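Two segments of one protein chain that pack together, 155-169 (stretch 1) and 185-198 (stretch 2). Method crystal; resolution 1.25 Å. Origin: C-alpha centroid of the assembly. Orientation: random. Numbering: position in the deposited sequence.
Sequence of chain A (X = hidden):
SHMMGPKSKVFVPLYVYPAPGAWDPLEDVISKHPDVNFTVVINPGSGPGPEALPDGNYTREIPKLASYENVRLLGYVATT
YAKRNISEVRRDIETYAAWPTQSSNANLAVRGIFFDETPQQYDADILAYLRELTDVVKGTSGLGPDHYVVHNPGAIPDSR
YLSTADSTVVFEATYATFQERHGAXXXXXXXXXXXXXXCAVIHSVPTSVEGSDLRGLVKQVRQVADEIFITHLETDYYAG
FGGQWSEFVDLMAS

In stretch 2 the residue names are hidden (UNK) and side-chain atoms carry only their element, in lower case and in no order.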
# COMPACT_ATOMS: atom_id res chain seq x y z
N ALA A 155 -5.97 9.92 5.59
CA ALA A 155 -7.22 10.52 6.02
C ALA A 155 -7.99 10.80 4.75
O ALA A 155 -7.47 10.58 3.65
CB ALA A 155 -6.96 11.80 6.81
N ILE A 156 -9.23 11.26 4.86
CA ILE A 156 -10.03 11.42 3.67
C ILE A 156 -9.67 12.72 2.93
O ILE A 156 -9.80 13.79 3.51
CB ILE A 156 -11.53 11.44 4.01
CG1 ILE A 156 -11.96 10.09 4.62
CG2 ILE A 156 -12.35 11.71 2.75
CD1 ILE A 156 -13.31 10.14 5.30
N PRO A 157 -9.22 12.64 1.68
CA PRO A 157 -8.92 13.86 0.93
C PRO A 157 -10.15 14.34 0.21
O PRO A 157 -11.13 13.61 0.14
CB PRO A 157 -7.90 13.36 -0.09
CG PRO A 157 -8.42 12.01 -0.44
CD PRO A 157 -8.96 11.44 0.85
N ASP A 158 -10.09 15.54 -0.36
CA ASP A 158 -11.17 15.98 -1.24
C ASP A 158 -11.33 14.93 -2.36
O ASP A 158 -10.34 14.39 -2.89
CB ASP A 158 -10.87 17.35 -1.81
CG ASP A 158 -11.97 17.87 -2.71
OD1 ASP A 158 -12.01 17.47 -3.89
OD2 ASP A 158 -12.81 18.68 -2.26
N SER A 159 -12.57 14.65 -2.71
CA SER A 159 -12.86 13.56 -3.61
C SER A 159 -12.27 13.77 -4.99
O SER A 159 -12.06 12.80 -5.70
CB SER A 159 -14.37 13.33 -3.72
OG SER A 159 -15.02 14.47 -4.25
N ARG A 160 -11.99 15.01 -5.38
CA ARG A 160 -11.42 15.28 -6.69
C ARG A 160 -10.04 14.68 -6.85
O ARG A 160 -9.57 14.49 -7.99
CB ARG A 160 -11.39 16.78 -6.97
CG ARG A 160 -12.76 17.34 -7.28
CD ARG A 160 -12.78 18.86 -7.21
NE ARG A 160 -12.83 19.31 -5.83
CZ ARG A 160 -13.06 20.57 -5.46
NH1 ARG A 160 -13.09 20.87 -4.18
NH2 ARG A 160 -13.26 21.51 -6.38
N TYR A 161 -9.37 14.35 -5.76
CA TYR A 161 -8.08 13.70 -5.87
C TYR A 161 -8.17 12.20 -6.16
O TYR A 161 -7.21 11.61 -6.65
CB TYR A 161 -7.29 13.92 -4.58
CG TYR A 161 -6.86 15.35 -4.32
CD1 TYR A 161 -6.48 16.20 -5.34
CD2 TYR A 161 -6.80 15.85 -3.03
CE1 TYR A 161 -6.07 17.50 -5.09
CE2 TYR A 161 -6.39 17.17 -2.77
CZ TYR A 161 -6.05 17.98 -3.81
OH TYR A 161 -5.63 19.26 -3.58
N LEU A 162 -9.30 11.58 -5.87
CA LEU A 162 -9.37 10.12 -5.94
C LEU A 162 -9.11 9.59 -7.34
O LEU A 162 -8.51 8.53 -7.49
CB LEU A 162 -10.71 9.62 -5.44
CG LEU A 162 -10.98 9.89 -3.97
CD1 LEU A 162 -12.41 9.48 -3.62
CD2 LEU A 162 -10.01 9.19 -3.03
N SER A 163 -9.54 10.31 -8.36
CA SER A 163 -9.41 9.79 -9.72
C SER A 163 -7.98 9.94 -10.26
O SER A 163 -7.68 9.41 -11.33
CB SER A 163 -10.42 10.44 -10.65
OG SER A 163 -10.15 11.81 -10.76
N THR A 164 -7.11 10.62 -9.53
CA THR A 164 -5.71 10.75 -9.94
C THR A 164 -4.84 9.56 -9.53
O THR A 164 -3.68 9.46 -9.94
CB THR A 164 -5.07 12.05 -9.41
OG1 THR A 164 -4.89 12.02 -7.99
CG2 THR A 164 -5.93 13.23 -9.78
N ALA A 165 -5.39 8.65 -8.75
CA ALA A 165 -4.67 7.48 -8.26
C ALA A 165 -5.51 6.24 -8.51
O ALA A 165 -6.74 6.31 -8.65
CB ALA A 165 -4.36 7.61 -6.77
N ASP A 166 -4.86 5.08 -8.57
CA ASP A 166 -5.57 3.82 -8.62
C ASP A 166 -6.21 3.47 -7.29
O ASP A 166 -7.32 2.93 -7.24
CB ASP A 166 -4.63 2.72 -9.07
CG ASP A 166 -4.16 2.92 -10.48
OD1 ASP A 166 -5.01 2.85 -11.39
OD2 ASP A 166 -2.96 3.17 -10.73
N SER A 167 -5.52 3.81 -6.20
CA SER A 167 -6.06 3.66 -4.84
C SER A 167 -5.54 4.75 -3.96
O SER A 167 -4.42 5.22 -4.15
CB SER A 167 -5.67 2.30 -4.25
OG SER A 167 -6.21 1.24 -5.01
N THR A 168 -6.36 5.14 -2.98
CA THR A 168 -5.99 6.14 -2.01
C THR A 168 -6.25 5.59 -0.62
O THR A 168 -7.35 5.11 -0.34
CB THR A 168 -6.81 7.43 -2.20
OG1 THR A 168 -6.51 8.01 -3.48
CG2 THR A 168 -6.50 8.46 -1.16
N VAL A 169 -5.25 5.68 0.24
CA VAL A 169 -5.38 5.31 1.65
C VAL A 169 -6.12 6.41 2.38
O VAL A 169 -5.55 7.43 2.73
CB VAL A 169 -4.01 5.05 2.29
CG1 VAL A 169 -4.20 4.52 3.69
CG2 VAL A 169 -3.17 4.08 1.45
N UNK A 185 -18.90 3.18 8.34
CA UNK A 185 -19.75 4.34 8.11
C UNK A 185 -18.97 5.58 7.69
O UNK A 185 -19.49 6.42 6.95
o UNK A 185 -23.34 3.39 11.34
c UNK A 185 -20.57 4.70 9.36
c UNK A 185 -21.75 3.77 9.62
c UNK A 185 -22.59 4.22 10.80
o UNK A 185 -22.48 5.40 11.21
N UNK A 186 -17.73 5.71 8.15
CA UNK A 186 -16.93 6.87 7.78
C UNK A 186 -16.74 6.92 6.26
O UNK A 186 -16.70 7.99 5.65
c UNK A 186 -15.58 6.82 8.49
c UNK A 186 -14.55 7.86 8.07
c UNK A 186 -15.02 9.27 8.40
c UNK A 186 -13.21 7.56 8.74
N UNK A 187 -16.64 5.75 5.64
CA UNK A 187 -16.42 5.70 4.19
C UNK A 187 -17.65 6.19 3.42
O UNK A 187 -17.51 6.70 2.30
c UNK A 187 -14.68 3.87 4.18
c UNK A 187 -16.05 4.28 3.77
c UNK A 187 -12.41 3.34 3.59
c UNK A 187 -13.08 3.29 5.88
c UNK A 187 -14.36 3.66 5.51
c UNK A 187 -12.10 3.14 4.92
c UNK A 187 -13.68 3.70 3.22
N UNK A 188 -18.82 6.08 4.02
CA UNK A 188 -20.05 6.53 3.38
C UNK A 188 -20.12 8.05 3.24
O UNK A 188 -20.93 8.57 2.47
c UNK A 188 -21.38 4.52 4.23
o UNK A 188 -20.87 3.83 3.32
c UNK A 188 -21.28 6.05 4.16
o UNK A 188 -21.98 4.03 5.21
N UNK A 189 -19.27 8.77 3.97
CA UNK A 189 -19.25 10.23 3.89
C UNK A 189 -18.51 10.76 2.68
O UNK A 189 -18.60 11.95 2.38
c UNK A 189 -19.27 10.34 6.40
o UNK A 189 -17.20 10.63 5.17
c UNK A 189 -18.62 10.87 5.15
N UNK A 190 -17.78 9.89 1.99
CA UNK A 190 -16.91 10.32 0.91
C UNK A 190 -17.70 10.38 -0.40
O UNK A 190 -18.12 9.35 -0.90
c UNK A 190 -15.04 9.08 2.03
c UNK A 190 -13.94 8.02 1.94
c UNK A 190 -15.75 9.36 0.70
c UNK A 190 -14.80 9.92 -0.34
N UNK A 191 -17.87 11.58 -0.97
CA UNK A 191 -18.66 11.67 -2.19
C UNK A 191 -17.84 11.22 -3.40
O UNK A 191 -16.61 11.15 -3.32
c UNK A 191 -18.99 13.16 -2.28
c UNK A 191 -17.84 13.82 -1.63
c UNK A 191 -17.41 12.91 -0.52
N UNK A 192 -18.53 10.92 -4.50
CA UNK A 192 -17.89 10.65 -5.79
C UNK A 192 -16.82 9.57 -5.67
O UNK A 192 -15.74 9.69 -6.23
o UNK A 192 -16.04 12.57 -8.28
c UNK A 192 -16.95 11.84 -7.84
o UNK A 192 -17.59 11.04 -8.57
c UNK A 192 -17.31 11.95 -6.37
N UNK A 193 -17.13 8.53 -4.90
CA UNK A 193 -16.16 7.50 -4.59
C UNK A 193 -16.74 6.10 -4.73
O UNK A 193 -17.95 5.90 -4.69
c UNK A 193 -15.63 7.69 -3.17
o UNK A 193 -16.61 7.35 -2.20
N UNK A 194 -15.84 5.15 -4.90
CA UNK A 194 -16.18 3.74 -5.00
C UNK A 194 -15.13 2.97 -4.23
O UNK A 194 -13.96 3.40 -4.18
c UNK A 194 -17.92 1.52 -7.09
c UNK A 194 -16.69 1.95 -6.70
c UNK A 194 -16.18 3.32 -6.46
n UNK A 194 -15.92 0.81 -6.55
n UNK A 194 -17.87 0.15 -7.17
c UNK A 194 -16.65 -0.25 -6.84
N UNK A 195 -15.51 1.84 -3.66
CA UNK A 195 -14.57 1.04 -2.89
C UNK A 195 -13.30 0.70 -3.67
O UNK A 195 -12.24 0.58 -3.06
c UNK A 195 -14.34 -4.01 -2.55
c UNK A 195 -16.29 -2.49 -2.87
n UNK A 195 -14.09 -4.03 -3.85
n UNK A 195 -13.57 -4.70 -1.73
n UNK A 195 -15.35 -3.28 -2.06
c UNK A 195 -15.23 -0.26 -2.36
c UNK A 195 -15.68 -1.22 -3.44
N UNK A 196 -13.40 0.54 -4.99
CA UNK A 196 -12.23 0.20 -5.81
C UNK A 196 -11.15 1.27 -5.77
O UNK A 196 -10.01 1.00 -6.12
c UNK A 196 -13.44 -1.33 -7.45
c UNK A 196 -12.64 -0.05 -7.26
o UNK A 196 -13.94 -1.55 -8.58
o UNK A 196 -13.57 -2.11 -6.49
N UNK A 197 -11.50 2.48 -5.37
CA UNK A 197 -10.56 3.59 -5.27
C UNK A 197 -9.87 3.71 -3.91
O UNK A 197 -9.02 4.57 -3.76
n UNK A 197 -12.15 7.12 -7.90
o UNK A 197 -13.70 6.44 -6.45
c UNK A 197 -11.92 4.95 -6.89
c UNK A 197 -11.30 4.89 -5.53
c UNK A 197 -12.67 6.23 -7.08
N UNK A 198 -10.29 2.90 -2.93
CA UNK A 198 -9.99 3.17 -1.53
C UNK A 198 -9.24 2.06 -0.84
O UNK A 198 -9.47 0.86 -1.08
c UNK A 198 -13.51 4.54 -0.55
c UNK A 198 -12.23 4.46 -1.38
c UNK A 198 -11.30 3.41 -0.78
c UNK A 198 -11.56 5.81 -1.50
O HOH W 1 -14.99 14.68 -7.15
O HOH W 2 -7.82 6.67 -5.44
O HOH W 3 -9.54 6.28 -9.25

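Position 185 carries three side-chain carbons, the third bearing two oxygens; it is out of reach of stretch 1, and the length of the chain before the two oxygens makes it Glu-185. Position 186 has four carbons forked at the second, the pattern of leucine. CB of Leu-186 points toward stretch 1, and its CD1 meets Ile-156 CD1 at 3.6 Å. At 187 one carbon leads into a six-carbon ring without an oxygen: Phe-187, which makes no contact here. Position 188 has two carbons, the second with two oxygens, hence Asp-188, out of reach of stretch 1.

Position 189 shows one carbon bearing an oxygen and a carbon, so it is Thr-189. Its OG1 donates to Leu-186 O at 2.7 Å, and the same OG1 lies 3.9 Å from Ile-156 CD1. Position 190 has four carbons forked at the first, with one arm two carbons long; this beta-branching separates Ile-190 from leucine. Its CG1 packs on Ile-156 CG2 at 3.8 Å and its CG2 on Leu-162 CD1 at 4.1 Å.

At 191 three carbons close a ring onto the backbone N, which defines Pro-191; its O is 3.2 Å from Ser-159 CB. Position 192 has two carbons, the second with two oxygens: Asp-192, with positive phi and psi (53/42). Its CB is 4.0 Å from Ser-159 OG, and water 1 joins the two side chains, donating to Asp-192 OD2 at 2.6 Å and lying 2.9 Å from Ser-159 OG. Position 193, one carbon and one oxygen, is Ser-193. Its OG donates to Ile-190 O at 2.8 Å, while its CB touches Leu-162 CD1 at 3.7 Å.

Position 194 has one carbon and a five-membered ring of three carbons and two nitrogens, so it is His-194; the ring leads away from stretch 1. Position 195 has three carbons, a nitrogen, and a carbon with two more nitrogens: Arg-195, out of reach. Position 196, two carbons with two oxygens on the second, is Asp-196; its N donates to His-194 ND1 at 3.0 Å.

At 197 three carbons end in one oxygen and one nitrogen, the amide of Gln-197. OE1 accepts from His-194 N at 2.9 Å, consistent with the oxygen assignment, and NE2 lies 3.8 Å from Leu-162 CB and donates to water 3 at 3.1 Å. That water donates to Ala-165 O at 2.9 Å. Position 198, four carbons forked at the second, is Leu-198, whose CD2 meets Leu-162 CD2 at 4.0 Å.

The contact buries 618 Å² and combines apolar packing with a short parallel pairing. Ile-156 and Leu-162 supply the apolar surface, against Leu-186, Ile-190 and Leu-198. Thr-168 pairs with Leu-198 at a CA–CA distance of 5.0 Å, and the one direct hydrogen bond across the stretches runs from Thr-168 N to Gln-197 O (2.8 Å, 145°). Ser-167 CA approaches the same Gln-197 O at 3.3 Å. Waters extend the polar links between the stretches.

Stretch 2 (185-198) ELFDTIPDSHRDQL
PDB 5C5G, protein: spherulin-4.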